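Long-range contacts in putative cell adhesion protein (Bacteroides fragilis, PDB 4H40), which probably serves as a fimbrillin-like pilus subunit in bacterial cell adhesion: residues A190-V194 and T302-S306; T280-L286 and T310-W314. Residues are numbered along the deposited sequence.

Contact 1. Residues A190-V194 and T302-S306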
ATOM      1  N   ALA B 190      -2.869 -11.831 -15.735  1.00 42.79           N
ATOM      2  CA  ALA B 190      -3.774 -12.978 -15.773  1.00 44.16           C
ATOM      3  C   ALA B 190      -3.144 -14.093 -14.945  1.00 54.14           C
ATOM      4  O   ALA B 190      -2.135 -14.691 -15.355  1.00 55.21           O
ATOM      5  CB  ALA B 190      -4.002 -13.418 -17.204  1.00 45.23           C
ATOM      6  N   GLY B 191      -3.667 -14.270 -13.738  1.00 52.90           N
ATOM      7  CA  GLY B 191      -3.165 -15.241 -12.776  1.00 55.30           C
ATOM      8  C   GLY B 191      -3.782 -16.615 -12.904  1.00 64.44           C
ATOM      9  O   GLY B 191      -4.322 -16.971 -13.959  1.00 65.90           O
ATOM     10  N   GLU B 192      -3.724 -17.384 -11.809  1.00 62.53           N
ATOM     11  CA  GLU B 192      -4.206 -18.752 -11.713  1.00 64.44           C
ATOM     12  C   GLU B 192      -5.682 -18.845 -12.123  1.00 66.65           C
ATOM     13  O   GLU B 192      -6.542 -18.182 -11.528  1.00 66.59           O
ATOM     14  CB  GLU B 192      -3.985 -19.291 -10.286  1.00 67.71           C
ATOM     15  CG  GLU B 192      -4.190 -20.789 -10.132  1.00 85.81           C
ATOM     16  CD  GLU B 192      -2.947 -21.659 -10.063  1.00121.83           C
ATOM     17  OE1 GLU B 192      -1.841 -21.164 -10.385  1.00127.46           O
ATOM     18  OE2 GLU B 192      -3.086 -22.849  -9.690  1.00116.74           O
ATOM     19  N   GLY B 193      -5.924 -19.633 -13.175  1.00 61.00           N
ATOM     20  CA  GLY B 193      -7.246 -19.919 -13.712  1.00 60.06           C
ATOM     21  C   GLY B 193      -7.806 -18.885 -14.662  1.00 60.09           C
ATOM     22  O   GLY B 193      -8.947 -19.024 -15.104  1.00 60.36           O
ATOM     23  N   VAL B 194      -7.032 -17.831 -14.973  1.00 52.76           N
ATOM     24  CA  VAL B 194      -7.482 -16.761 -15.874  1.00 49.97           C
ATOM     25  C   VAL B 194      -6.951 -17.061 -17.257  1.00 55.88           C
ATOM     26  O   VAL B 194      -5.739 -17.118 -17.472  1.00 57.75           O
ATOM     27  CB  VAL B 194      -7.095 -15.346 -15.375  1.00 50.12           C
ATOM     28  CG1 VAL B 194      -7.572 -14.276 -16.353  1.00 48.17           C
ATOM     29  CG2 VAL B 194      -7.674 -15.094 -13.982  1.00 48.78           C
ATOM     30  N   THR B 302      -3.038  -8.583  -9.952  1.00 41.19           N
ATOM     31  CA  THR B 302      -3.178  -9.917 -10.520  1.00 41.50           C
ATOM     32  C   THR B 302      -4.577 -10.419 -10.273  1.00 47.96           C
ATOM     33  O   THR B 302      -5.027 -10.395  -9.141  1.00 49.73           O
ATOM     34  CB  THR B 302      -2.132 -10.872  -9.932  1.00 46.79           C
ATOM     35  OG1 THR B 302      -0.835 -10.340 -10.162  1.00 48.69           O
ATOM     36  CG2 THR B 302      -2.224 -12.263 -10.505  1.00 38.64           C
ATOM     37  N   VAL B 303      -5.251 -10.896 -11.318  1.00 46.18           N
ATOM     38  CA  VAL B 303      -6.580 -11.505 -11.206  1.00 46.82           C
ATOM     39  C   VAL B 303      -6.378 -13.015 -11.013  1.00 55.99           C
ATOM     40  O   VAL B 303      -5.751 -13.659 -11.849  1.00 56.19           O
ATOM     41  CB  VAL B 303      -7.502 -11.174 -12.406  1.00 48.15           C
ATOM     42  CG1 VAL B 303      -8.900 -11.738 -12.190  1.00 48.12           C
ATOM     43  CG2 VAL B 303      -7.585  -9.679 -12.615  1.00 46.47           C
ATOM     44  N   LYS B 304      -6.856 -13.556  -9.888  1.00 57.13           N
ATOM     45  CA  LYS B 304      -6.719 -14.971  -9.518  1.00 60.24           C
ATOM     46  C   LYS B 304      -8.062 -15.629  -9.305  1.00 70.89           C
ATOM     47  O   LYS B 304      -9.006 -14.941  -8.935  1.00 71.52           O
ATOM     48  CB  LYS B 304      -5.938 -15.080  -8.185  1.00 62.92           C
ATOM     49  CG  LYS B 304      -4.427 -15.027  -8.312  1.00 80.58           C
ATOM     50  CD  LYS B 304      -3.744 -14.946  -6.954  1.00 90.31           C
ATOM     51  CE  LYS B 304      -2.285 -14.575  -7.095  1.00100.03           C
ATOM     52  NZ  LYS B 304      -1.661 -14.187  -5.799  1.00109.03           N
ATOM     53  N   ILE B 305      -8.133 -16.963  -9.462  1.00 71.64           N
ATOM     54  CA  ILE B 305      -9.289 -17.795  -9.094  1.00 74.00           C
ATOM     55  C   ILE B 305      -8.852 -18.607  -7.862  1.00 83.42           C
ATOM     56  O   ILE B 305      -7.935 -19.431  -7.985  1.00 83.15           O
ATOM     57  CB  ILE B 305      -9.848 -18.713 -10.222  1.00 77.51           C
ATOM     58  CG1 ILE B 305      -9.966 -18.018 -11.609  1.00 76.65           C
ATOM     59  CG2 ILE B 305     -11.141 -19.416  -9.782  1.00 79.13           C
ATOM     60  CD1 ILE B 305     -10.991 -16.927 -11.788  1.00 77.67           C
ATOM     61  N   SER B 306      -9.457 -18.341  -6.676  1.00 83.94           N
ATOM     62  CA  SER B 306      -9.123 -19.045  -5.429  1.00 87.33           C
ATOM     63  C   SER B 306      -9.804 -20.416  -5.347  1.00 98.65           C
ATOM     64  O   SER B 306      -9.147 -21.425  -5.040  1.00100.18           O
ATOM     65  CB  SER B 306      -9.463 -18.201  -4.213  1.00 90.69           C
ATOM     66  OG  SER B 306      -8.398 -17.299  -3.962  1.00100.06           O
TER
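Thr-302 begins the contact with its methyl CG2, which lies 3.9 Å from Gly-191 CA, so the loop backbone runs close beside the strand. Val-303 forms a parallel beta bridge with Ala-190 (CA to CA 5.6 Å): its carbonyl accepts the amide of Gly-191 (Gly-191 N to Val-303 O 2.9 Å), while its own backbone also bonds to Arg-189. A CB on Gly-191 would collide with this carbonyl O and with Thr-302 CG2, so a side chain would not fit here with this backbone. Val-194 turns back over the same spot, its CG2 3.2 Å from Val-303 O and 4.0 Å from Val-303 CG1. Lys-304 adds mostly backbone, its long side chain leading away. At Ile-305 the amide binds the loop again, Ile-305 N to Glu-192 O 2.9 Å, and the side chain points toward the loop, with CG1 3.8 Å from Gly-193 O and CD1 4.4 Å from Val-194 CG2. The loop itself is a type II beta turn closed by Val-194 N to Gly-191 O (3.0 Å), with Gly-193 at positive phi in the third position. The parallel pairing of strands 177-190 and 296-305 thus ends in a tight turn as the chain leaves their sheet for strand 197-207 of the four-stranded one, a beta-arch connection of a beta-sandwich.

Contact 2. Residues T280-L286 and T310-W314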
ATOM      1  N   THR B 280     -16.655  -8.583 -14.404  1.00 57.78           N
ATOM      2  CA  THR B 280     -16.261  -8.447 -12.997  1.00 56.59           C
ATOM      3  C   THR B 280     -15.951  -6.978 -12.687  1.00 58.93           C
ATOM      4  O   THR B 280     -15.708  -6.202 -13.604  1.00 59.70           O
ATOM      5  CB  THR B 280     -15.035  -9.327 -12.665  1.00 64.09           C
ATOM      6  OG1 THR B 280     -13.892  -8.822 -13.345  1.00 67.41           O
ATOM      7  CG2 THR B 280     -15.228 -10.796 -12.992  1.00 60.21           C
ATOM      8  N   GLN B 281     -15.938  -6.606 -11.409  1.00 53.41           N
ATOM      9  CA  GLN B 281     -15.592  -5.272 -10.947  1.00 51.18           C
ATOM     10  C   GLN B 281     -14.812  -5.408  -9.618  1.00 52.18           C
ATOM     11  O   GLN B 281     -15.189  -6.180  -8.747  1.00 52.41           O
ATOM     12  CB  GLN B 281     -16.838  -4.380 -10.815  1.00 54.50           C
ATOM     13  CG  GLN B 281     -16.552  -2.908 -10.451  1.00 72.03           C
ATOM     14  CD  GLN B 281     -17.801  -2.066 -10.328  1.00 89.23           C
ATOM     15  OE1 GLN B 281     -18.705  -2.335  -9.531  1.00 85.13           O
ATOM     16  NE2 GLN B 281     -17.860  -0.992 -11.094  1.00 84.44           N
ATOM     17  N   TYR B 282     -13.708  -4.684  -9.505  1.00 45.55           N
ATOM     18  CA  TYR B 282     -12.833  -4.677  -8.344  1.00 44.77           C
ATOM     19  C   TYR B 282     -12.556  -3.272  -7.939  1.00 50.84           C
ATOM     20  O   TYR B 282     -12.297  -2.427  -8.790  1.00 50.74           O
ATOM     21  CB  TYR B 282     -11.489  -5.379  -8.641  1.00 43.77           C
ATOM     22  CG  TYR B 282     -11.649  -6.748  -9.238  1.00 45.66           C
ATOM     23  CD1 TYR B 282     -11.948  -7.842  -8.440  1.00 49.81           C
ATOM     24  CD2 TYR B 282     -11.523  -6.952 -10.610  1.00 44.75           C
ATOM     25  CE1 TYR B 282     -12.107  -9.110  -8.985  1.00 50.86           C
ATOM     26  CE2 TYR B 282     -11.692  -8.216 -11.170  1.00 45.68           C
ATOM     27  CZ  TYR B 282     -11.999  -9.291 -10.352  1.00 56.03           C
ATOM     28  OH  TYR B 282     -12.164 -10.546 -10.885  1.00 62.48           O
ATOM     29  N   GLN B 283     -12.544  -3.020  -6.646  1.00 51.06           N
ATOM     30  CA  GLN B 283     -12.261  -1.689  -6.157  1.00 51.98           C
ATOM     31  C   GLN B 283     -11.000  -1.636  -5.318  1.00 57.31           C
ATOM     32  O   GLN B 283     -10.867  -2.393  -4.347  1.00 59.14           O
ATOM     33  CB  GLN B 283     -13.436  -1.160  -5.331  1.00 55.25           C
ATOM     34  CG  GLN B 283     -13.125   0.164  -4.669  1.00 61.20           C
ATOM     35  CD  GLN B 283     -14.330   0.752  -4.043  1.00 82.54           C
ATOM     36  OE1 GLN B 283     -14.818   1.788  -4.485  1.00 84.33           O
ATOM     37  NE2 GLN B 283     -14.839   0.094  -3.012  1.00 73.07           N
HETATM   38  N   MSE B 284     -10.109  -0.692  -5.659  1.00 51.57           N
HETATM   39  CA  MSE B 284      -8.927  -0.381  -4.878  1.00 51.25           C
HETATM   40  C   MSE B 284      -9.199   0.955  -4.160  1.00 62.09           C
HETATM   41  O   MSE B 284      -9.374   1.958  -4.852  1.00 60.94           O
HETATM   42  CB  MSE B 284      -7.669  -0.278  -5.747  1.00 50.92           C
HETATM   43  CG  MSE B 284      -7.170  -1.566  -6.352  1.00 57.27           C
HETATM   44 SE   MSE B 284      -5.831  -1.198  -7.807  0.75 63.95          SE
HETATM   45  CE  MSE B 284      -4.885   0.203  -6.992  1.00 61.13           C
ATOM     46  N   LEU B 285      -9.282   0.984  -2.798  1.00 62.91           N
ATOM     47  CA  LEU B 285      -9.426   2.255  -2.104  1.00 64.21           C
ATOM     48  C   LEU B 285      -8.051   2.648  -1.635  1.00 66.27           C
ATOM     49  O   LEU B 285      -7.417   1.872  -0.935  1.00 66.99           O
ATOM     50  CB  LEU B 285     -10.436   2.197  -0.971  1.00 67.82           C
ATOM     51  CG  LEU B 285     -11.889   2.463  -1.398  1.00 74.79           C
ATOM     52  CD1 LEU B 285     -12.856   1.824  -0.420  1.00 78.20           C
ATOM     53  CD2 LEU B 285     -12.187   3.951  -1.501  1.00 75.58           C
ATOM     54  N   LEU B 286      -7.540   3.782  -2.130  1.00 61.74           N
ATOM     55  CA  LEU B 286      -6.189   4.272  -1.869  1.00 60.81           C
ATOM     56  C   LEU B 286      -6.208   5.557  -1.060  1.00 67.90           C
ATOM     57  O   LEU B 286      -6.662   6.618  -1.502  1.00 66.94           O
ATOM     58  CB  LEU B 286      -5.413   4.463  -3.180  1.00 58.05           C
ATOM     59  CG  LEU B 286      -5.513   3.312  -4.207  1.00 60.01           C
ATOM     60  CD1 LEU B 286      -4.923   3.718  -5.580  1.00 56.93           C
ATOM     61  CD2 LEU B 286      -4.932   2.024  -3.658  1.00 61.39           C
ATOM     62  N   THR B 310     -13.295 -15.120  -7.951  1.00 75.46           N
ATOM     63  CA  THR B 310     -12.242 -14.358  -8.613  1.00 71.13           C
ATOM     64  C   THR B 310     -11.797 -13.226  -7.663  1.00 67.67           C
ATOM     65  O   THR B 310     -12.644 -12.524  -7.112  1.00 65.47           O
ATOM     66  CB  THR B 310     -12.704 -13.835  -9.994  1.00 82.12           C
ATOM     67  OG1 THR B 310     -13.467 -12.645  -9.822  1.00 89.34           O
ATOM     68  CG2 THR B 310     -13.543 -14.835 -10.760  1.00 83.37           C
ATOM     69  N   VAL B 311     -10.482 -13.060  -7.468  1.00 60.87           N
ATOM     70  CA  VAL B 311      -9.927 -11.986  -6.635  1.00 58.30           C
ATOM     71  C   VAL B 311      -8.873 -11.171  -7.394  1.00 57.10           C
ATOM     72  O   VAL B 311      -8.234 -11.667  -8.321  1.00 56.91           O
ATOM     73  CB  VAL B 311      -9.354 -12.437  -5.264  1.00 62.62           C
ATOM     74  CG1 VAL B 311     -10.467 -12.729  -4.293  1.00 65.27           C
ATOM     75  CG2 VAL B 311      -8.403 -13.619  -5.376  1.00 62.38           C
ATOM     76  N   LEU B 312      -8.744  -9.910  -7.007  1.00 49.00           N
ATOM     77  CA  LEU B 312      -7.720  -9.031  -7.477  1.00 45.72           C
ATOM     78  C   LEU B 312      -6.778  -8.791  -6.319  1.00 51.53           C
ATOM     79  O   LEU B 312      -7.221  -8.425  -5.232  1.00 53.14           O
ATOM     80  CB  LEU B 312      -8.280  -7.718  -8.028  1.00 44.18           C
ATOM     81  CG  LEU B 312      -7.240  -6.871  -8.743  1.00 46.47           C
ATOM     82  CD1 LEU B 312      -7.106  -7.268 -10.175  1.00 45.96           C
ATOM     83  CD2 LEU B 312      -7.523  -5.422  -8.626  1.00 46.28           C
ATOM     84  N   THR B 313      -5.500  -9.080  -6.526  1.00 48.34           N
ATOM     85  CA  THR B 313      -4.429  -8.818  -5.573  1.00 49.51           C
ATOM     86  C   THR B 313      -3.557  -7.730  -6.150  1.00 53.79           C
ATOM     87  O   THR B 313      -3.202  -7.812  -7.326  1.00 53.50           O
ATOM     88  CB  THR B 313      -3.550 -10.068  -5.269  1.00 53.88           C
ATOM     89  OG1 THR B 313      -2.780 -10.382  -6.421  1.00 54.59           O
ATOM     90  CG2 THR B 313      -4.332 -11.270  -4.807  1.00 53.12           C
ATOM     91  N   TRP B 314      -3.146  -6.765  -5.352  1.00 50.84           N
ATOM     92  CA  TRP B 314      -2.229  -5.805  -5.908  1.00 50.35           C
ATOM     93  C   TRP B 314      -1.095  -5.497  -4.962  1.00 54.94           C
ATOM     94  O   TRP B 314      -1.112  -5.849  -3.796  1.00 55.14           O
ATOM     95  CB  TRP B 314      -2.903  -4.522  -6.420  1.00 47.77           C
ATOM     96  CG  TRP B 314      -3.349  -3.572  -5.371  1.00 49.63           C
ATOM     97  CD1 TRP B 314      -2.703  -2.444  -4.952  1.00 52.51           C
ATOM     98  CD2 TRP B 314      -4.598  -3.602  -4.684  1.00 50.74           C
ATOM     99  NE1 TRP B 314      -3.469  -1.772  -4.031  1.00 53.11           N
ATOM    100  CE2 TRP B 314      -4.634  -2.472  -3.829  1.00 56.03           C
ATOM    101  CE3 TRP B 314      -5.684  -4.502  -4.673  1.00 52.55           C
ATOM    102  CZ2 TRP B 314      -5.725  -2.211  -2.970  1.00 56.70           C
ATOM    103  CZ3 TRP B 314      -6.766  -4.234  -3.844  1.00 55.55           C
ATOM    104  CH2 TRP B 314      -6.775  -3.113  -2.991  1.00 56.96           C
TER
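Two strands face each other here, side chain to side chain, their axes 8.0 Å apart at closest approach and crossing at -31°. Every second residue projects into the gap: Thr-280, Tyr-282 and Met-284 from one strand, Thr-310, Leu-312 and Trp-314 from the other. The ring of Tyr-282 forms a flat plate along the interface. Leu-312 presses CB onto one face of it, a CH-pi contact 4.0 Å from the centroid, while Tyr-282 OH reaches Thr-310 OG1 in a 2.7 Å hydrogen bond. Beside that hydroxyl the methyl of Thr-280 fills the end of the gap, its CG2 4.1 Å from Thr-310 OG1; Thr-280 OG1 itself bonds to Leu-273 O. Leu-312 also meets the next bump, its CD2 4.5 Å from CG of Met-284 (selenomethionine in the crystal). Met-284 lies flat across the Trp-314 indole: CG is 3.4 Å above the six-membered-ring centroid, almost on the ring normal, and SE lies over the five-membered ring, 4.2 Å from its centroid, a Met-aromatic contact. Leu-286 closes this end, CD2 lying 4.1 Å from Trp-314 NE1. With 396 Å² buried, strands 278-287 and 310-321 of separate sheets interlock in the aligned face-to-face packing of a beta-sandwich, consistent with the transthyretin-like fold assigned to fimbrillins.

Contacts 1 and 2 have centres 12 Å apart and join through the adjacent strands 296-305 and 310-321, which follow each other in the chain and pair antiparallel. Probable hydrogen bonds bridge them, Thr-302 N to Thr-313 O at 2.7 Å and Val-311 N to Lys-304 O at 2.8 Å. Side chains also touch, with Val-303 CG2 3.5 Å from Leu-312 CD1 and Ile-305 CD1 3.5 Å from Thr-310 CG2. Contact 1 joins neighbours near the surface at one end of this sheet, whereas contact 2 packs the sheet on the other one. Beyond contact 2, residues 311-314 pair antiparallel with a strand of the second subunit, continuing the sheet across the interface.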